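Local coordinates for phosphate-binding protein (PDB 5UB3) that probably senses a periplasmic ligand as a two-lobed phosphonate-type binding protein, here with chloride bound, working with a partner diguanylate cyclase, at residues Ser64-Ala69 and Ser122-Tyr127; Arg91-Leu96 and Val209-Glu214. All coordinates share one frame; numbering follows the deposited sequence.

Both contacts sit in the middle of the molecule, their centres about 9 Å apart, where the two lobes of the periplasmic binding protein fold meet. Their segments alternate along the chain: 64-69, 91-96, 122-127, then 209-214. In contact 1 the start of helix 67-75, in one lobe, meets the start of helix 124-136, in the other. Contact 2 pairs strands 92-100 and 209-217, which run between the lobes and are consistent with the hinge of this fold. Strands 62-66 and 209-217 are neighbours, and Thr67 OG1 hydrogen-bonds Pro210 O, so the helix start at the lobe junction is tied directly to the probable hinge strand.

Contact 1: residues Ser64-Ala69 and Ser122-Tyr127; sequences SETTGA and SSTSGY
Thr66 and Thr124 meet through their hydroxyls, OG1 of Thr66 lying 2.6 Å from OG1 of Thr124 in a hydrogen bond that either could donate. Thr124 OG1 also takes two weak backbone bonds from the first turn of the facing helix: Gly68 N at 2.9 Å, strongly bent, and Ala69 N at 3.4 Å, somewhat straighter. One hydroxyl oxygen thus has three polar partners, two of them weakly bound. Its torsion sets this up, with OG1 anti to its own carbonyl carbon (chi1 -60°), while the CG2 branch of Thr124 rests 3.6 Å from Gly68 N. The backbones come close here, the CA atoms of Gly68 and Thr124 being 4.6 Å apart. Beside this, Ala69 CB packs 3.4 Å from Ser122 O.

In a binding protein of this two-lobed fold, the arrangement brings the N-terminal ends of helices 67-75 and 124-136 together across the junction of the lobes. Thr66 holds the N-cap position of the first but makes no capping bond with its side chain; Ser123 OG does cap the second, weakly, accepting from Gly126 N at 2.8 Å. Farther out, Glu65 OE2 bonds to Ile10 N, Ser122 OG to Ala48 N, and the Phe93 side chain packs against Thr124.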
loop_
_atom_site.group_PDB
_atom_site.type_symbol
_atom_site.label_atom_id
_atom_site.label_comp_id
_atom_site.label_asym_id
_atom_site.label_seq_id
_atom_site.Cartn_x
_atom_site.Cartn_y
_atom_site.Cartn_z
ATOM N N SER A 64 -4.582 -8.163 3.382
ATOM C CA SER A 64 -5.125 -6.861 3.555
ATOM C C SER A 64 -4.024 -5.959 3.093
ATOM O O SER A 64 -2.989 -6.000 3.680
ATOM C CB SER A 64 -5.424 -6.582 5.012
ATOM O OG SER A 64 -6.092 -5.330 5.126
ATOM N N GLU A 65 -4.250 -5.180 2.044
ATOM C CA GLU A 65 -3.178 -4.386 1.337
ATOM C C GLU A 65 -3.679 -3.034 0.955
ATOM O O GLU A 65 -4.912 -2.827 0.819
ATOM C CB GLU A 65 -2.809 -5.042 0.022
ATOM C CG GLU A 65 -2.122 -6.351 0.172
ATOM C CD GLU A 65 -0.755 -6.268 0.788
ATOM O OE1 GLU A 65 -0.192 -5.194 0.891
ATOM O OE2 GLU A 65 -0.266 -7.351 1.169
ATOM N N THR A 66 -2.741 -2.125 0.683
ATOM C CA THR A 66 -3.136 -0.872 0.115
ATOM C C THR A 66 -3.563 -1.152 -1.309
ATOM O O THR A 66 -3.168 -2.117 -1.863
ATOM C CB THR A 66 -1.993 0.114 0.142
ATOM O OG1 THR A 66 -0.975 -0.415 -0.698
ATOM C CG2 THR A 66 -1.476 0.310 1.628
ATOM N N THR A 67 -4.371 -0.287 -1.881
ATOM C CA THR A 67 -5.012 -0.587 -3.134
ATOM C C THR A 67 -4.107 -0.780 -4.343
ATOM O O THR A 67 -4.431 -1.565 -5.197
ATOM C CB THR A 67 -6.076 0.456 -3.416
ATOM O OG1 THR A 67 -5.516 1.748 -3.244
ATOM C CG2 THR A 67 -7.221 0.266 -2.462
ATOM N N GLY A 68 -3.007 -0.043 -4.446
ATOM C CA GLY A 68 -2.046 -0.265 -5.500
ATOM C C GLY A 68 -1.429 -1.663 -5.483
ATOM O O GLY A 68 -1.415 -2.348 -6.499
ATOM N N ALA A 69 -0.857 -2.071 -4.352
ATOM C CA ALA A 69 -0.350 -3.434 -4.157
ATOM C C ALA A 69 -1.394 -4.424 -4.479
ATOM O O ALA A 69 -1.160 -5.489 -5.082
ATOM C CB ALA A 69 0.129 -3.630 -2.723
ATOM N N SER A 122 6.201 -2.317 -4.413
ATOM C CA SER A 122 4.921 -2.711 -3.915
ATOM C C SER A 122 4.167 -1.558 -3.205
ATOM O O SER A 122 2.986 -1.710 -2.845
ATOM C CB SER A 122 5.115 -3.979 -3.042
ATOM O OG SER A 122 5.898 -4.973 -3.775
ATOM N N SER A 123 4.782 -0.371 -3.072
ATOM C CA SER A 123 4.164 0.700 -2.313
ATOM C C SER A 123 3.211 1.514 -3.169
ATOM O O SER A 123 3.543 1.966 -4.266
ATOM C CB SER A 123 5.259 1.617 -1.765
ATOM O OG SER A 123 4.721 2.799 -1.263
ATOM N N THR A 124 2.001 1.703 -2.691
ATOM C CA THR A 124 1.003 2.512 -3.425
ATOM C C THR A 124 1.388 3.974 -3.428
ATOM O O THR A 124 1.606 4.560 -4.462
ATOM C CB THR A 124 -0.417 2.356 -2.806
ATOM O OG1 THR A 124 -0.773 0.990 -2.878
ATOM C CG2 THR A 124 -1.429 3.104 -3.581
ATOM N N SER A 125 1.449 4.552 -2.245
ATOM C CA SER A 125 1.613 5.966 -2.110
ATOM C C SER A 125 3.067 6.364 -2.268
ATOM O O SER A 125 3.368 7.548 -2.414
ATOM C CB SER A 125 1.085 6.436 -0.751
ATOM O OG SER A 125 1.847 5.875 0.339
ATOM N N GLY A 126 3.978 5.391 -2.159
ATOM C CA GLY A 126 5.414 5.673 -2.198
ATOM C C GLY A 126 6.121 5.142 -3.416
ATOM O O GLY A 126 7.360 5.244 -3.511
ATOM N N TYR A 127 5.373 4.611 -4.375
ATOM C CA TYR A 127 5.954 4.225 -5.664
ATOM C C TYR A 127 4.945 4.336 -6.773
ATOM O O TYR A 127 5.118 5.067 -7.744
ATOM C CB TYR A 127 6.550 2.780 -5.613
ATOM C CG TYR A 127 7.126 2.335 -6.877
ATOM C CD1 TYR A 127 8.370 2.798 -7.293
ATOM C CD2 TYR A 127 6.441 1.469 -7.711
ATOM C CE1 TYR A 127 8.927 2.363 -8.485
ATOM C CE2 TYR A 127 6.972 1.044 -8.890
ATOM C CZ TYR A 127 8.203 1.498 -9.289
ATOM O OH TYR A 127 8.705 1.082 -10.476
#

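Contact 2: residues Arg91-Leu96 and Val209-Glu214; sequences RDFHTL and VPRAVE
Phe93 and Val209 form an antiparallel hydrogen-bonded pair, with Phe93 N to Val209 O at 3.0 Å and Val209 N to Phe93 O at 2.9 Å. Asp92 and Pro210 follow as a non-hydrogen-bonded pair whose side chains diverge, their CA atoms 4.2 Å apart. Beyond them Arg211 N donates to Arg91 O, at 2.8 Å, so three backbone bonds stitch together strands 92-100 and 209-217. Antiparallel strands passing between the lobes are consistent with the hinge of type II periplasmic binding proteins.

The Phe93 ring and Arg211 carry much of the side-chain packing. Phe93 CG sits between the backbone N and carbonyl carbon (chi1 72°). Arg211 CA lies over one face in a CH-pi contact, 4.2 Å from the centroid of the Phe93 ring; Arg211 CB lies over the same face, toward the rim, and comes within 3.1 Å of Arg91 O. Val209 CG2 meets the ring at its edge, 3.7 Å from Phe93 CE1. Helix 183-186 adds Asn183 and Val184 against this phenyl group. The Arg211 chain bends at chi2; farther along, NE lies 4.0 Å from Phe93 CD2. Guanidinium and ring planes are 19° apart, but the groups are displaced and do not stack.

On the diverging side, Asp92 OD1 leans over Pro210 CA, while its OD2 makes a salt bridge to Arg264 of helix 259-277. The charge of Asp92 is probably balanced from outside the strand pair, whereas Arg211 NE is buried here without a modelled hydrogen-bond partner, probably a polar cost set against the packing of its CA and CB on the Phe93 face.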
loop_
_atom_site.group_PDB
_atom_site.type_symbol
_atom_site.label_atom_id
_atom_site.label_comp_id
_atom_site.label_asym_id
_atom_site.label_seq_id
_atom_site.Cartn_x
_atom_site.Cartn_y
_atom_site.Cartn_z
ATOM N N ARG A 91 -11.187 6.388 4.386
ATOM C CA ARG A 91 -11.368 5.493 3.284
ATOM C C ARG A 91 -10.374 5.689 2.159
ATOM O O ARG A 91 -10.153 4.743 1.402
ATOM C CB ARG A 91 -12.706 5.763 2.701
ATOM C CG ARG A 91 -13.836 5.307 3.591
ATOM C CD ARG A 91 -14.993 5.307 2.626
ATOM N NE ARG A 91 -16.245 4.984 3.193
ATOM C CZ ARG A 91 -17.372 5.151 2.510
ATOM N NH1 ARG A 91 -17.339 5.589 1.239
ATOM N NH2 ARG A 91 -18.530 4.830 3.077
ATOM N N ASP A 92 -9.894 6.937 1.997
ATOM C CA ASP A 92 -9.042 7.340 0.864
ATOM C C ASP A 92 -7.711 7.818 1.367
ATOM O O ASP A 92 -7.528 8.174 2.549
ATOM C CB ASP A 92 -9.673 8.492 0.060
ATOM C CG ASP A 92 -10.808 8.060 -0.845
ATOM O OD1 ASP A 92 -11.237 6.865 -0.878
ATOM O OD2 ASP A 92 -11.278 8.937 -1.622
ATOM N N PHE A 93 -6.757 7.818 0.462
ATOM C CA PHE A 93 -5.561 8.574 0.672
ATOM C C PHE A 93 -4.991 9.077 -0.648
ATOM O O PHE A 93 -5.491 8.721 -1.697
ATOM C CB PHE A 93 -4.594 7.789 1.556
ATOM C CG PHE A 93 -3.918 6.593 0.903
ATOM C CD1 PHE A 93 -4.319 6.051 -0.321
ATOM C CD2 PHE A 93 -2.843 6.021 1.573
ATOM C CE1 PHE A 93 -3.671 4.969 -0.871
ATOM C CE2 PHE A 93 -2.165 4.919 1.036
ATOM C CZ PHE A 93 -2.577 4.406 -0.194
ATOM N N HIS A 94 -3.903 9.848 -0.587
ATOM C CA HIS A 94 -3.239 10.327 -1.777
ATOM C C HIS A 94 -1.783 10.498 -1.508
ATOM O O HIS A 94 -1.390 10.425 -0.378
ATOM C CB HIS A 94 -3.813 11.632 -2.325
ATOM C CG HIS A 94 -3.767 12.774 -1.379
ATOM N ND1 HIS A 94 -4.737 12.994 -0.439
ATOM C CD2 HIS A 94 -2.867 13.771 -1.243
ATOM C CE1 HIS A 94 -4.464 14.100 0.225
ATOM N NE2 HIS A 94 -3.322 14.573 -0.231
ATOM N N THR A 95 -1.034 10.669 -2.591
ATOM C CA THR A 95 0.402 10.895 -2.499
ATOM C C THR A 95 0.686 12.380 -2.472
ATOM O O THR A 95 0.035 13.156 -3.177
ATOM C CB THR A 95 1.137 10.138 -3.589
ATOM O OG1 THR A 95 1.097 8.743 -3.242
ATOM C CG2 THR A 95 2.591 10.589 -3.646
ATOM N N LEU A 96 1.613 12.763 -1.606
ATOM C CA LEU A 96 2.177 14.088 -1.654
ATOM C C LEU A 96 3.657 14.036 -1.955
ATOM O O LEU A 96 4.378 13.084 -1.589
ATOM C CB LEU A 96 1.856 14.863 -0.398
ATOM C CG LEU A 96 2.059 14.294 0.984
ATOM C CD1 LEU A 96 3.549 14.305 1.210
ATOM C CD2 LEU A 96 1.330 15.074 2.098
ATOM N N VAL A 209 -7.279 7.998 -3.852
ATOM C CA VAL A 209 -7.757 6.676 -4.256
ATOM C C VAL A 209 -8.229 6.015 -2.988
ATOM O O VAL A 209 -7.825 6.421 -1.911
ATOM C CB VAL A 209 -6.618 5.845 -4.937
ATOM C CG1 VAL A 209 -6.138 6.503 -6.236
ATOM C CG2 VAL A 209 -5.485 5.651 -3.977
ATOM N N PRO A 210 -9.028 4.937 -3.107
ATOM C CA PRO A 210 -9.306 4.196 -1.927
ATOM C C PRO A 210 -8.024 3.642 -1.359
ATOM O O PRO A 210 -7.153 3.204 -2.072
ATOM C CB PRO A 210 -10.230 3.080 -2.355
ATOM C CG PRO A 210 -10.408 3.209 -3.791
ATOM C CD PRO A 210 -9.502 4.284 -4.323
ATOM N N ARG A 211 -7.988 3.678 -0.061
ATOM C CA ARG A 211 -6.827 3.426 0.734
ATOM C C ARG A 211 -6.406 1.966 0.816
ATOM O O ARG A 211 -5.229 1.618 0.674
ATOM C CB ARG A 211 -7.215 3.921 2.111
ATOM C CG ARG A 211 -6.221 3.585 3.111
ATOM C CD ARG A 211 -6.035 4.675 4.080
ATOM N NE ARG A 211 -4.759 4.386 4.672
ATOM C CZ ARG A 211 -4.396 4.801 5.864
ATOM N NH1 ARG A 211 -5.203 5.554 6.625
ATOM N NH2 ARG A 211 -3.196 4.448 6.277
ATOM N N ALA A 212 -7.355 1.082 1.099
ATOM C CA ALA A 212 -6.978 -0.326 1.322
ATOM C C ALA A 212 -8.129 -1.209 1.007
ATOM O O ALA A 212 -9.247 -0.719 0.873
ATOM C CB ALA A 212 -6.496 -0.551 2.727
ATOM N N VAL A 213 -7.828 -2.506 0.866
ATOM C CA VAL A 213 -8.799 -3.472 0.367
ATOM C C VAL A 213 -8.370 -4.825 0.880
ATOM O O VAL A 213 -7.177 -5.160 0.938
ATOM C CB VAL A 213 -8.875 -3.439 -1.171
ATOM C CG1 VAL A 213 -7.545 -3.652 -1.804
ATOM C CG2 VAL A 213 -9.865 -4.438 -1.764
ATOM N N GLU A 214 -9.356 -5.638 1.240
ATOM C CA GLU A 214 -9.141 -7.043 1.527
ATOM C C GLU A 214 -9.220 -7.811 0.220
ATOM O O GLU A 214 -10.210 -7.714 -0.528
ATOM C CB GLU A 214 -10.254 -7.533 2.509
ATOM C CG GLU A 214 -10.326 -6.681 3.766
ATOM C CD GLU A 214 -8.967 -6.557 4.418
ATOM O OE1 GLU A 214 -8.414 -7.620 4.724
ATOM O OE2 GLU A 214 -8.457 -5.418 4.607
#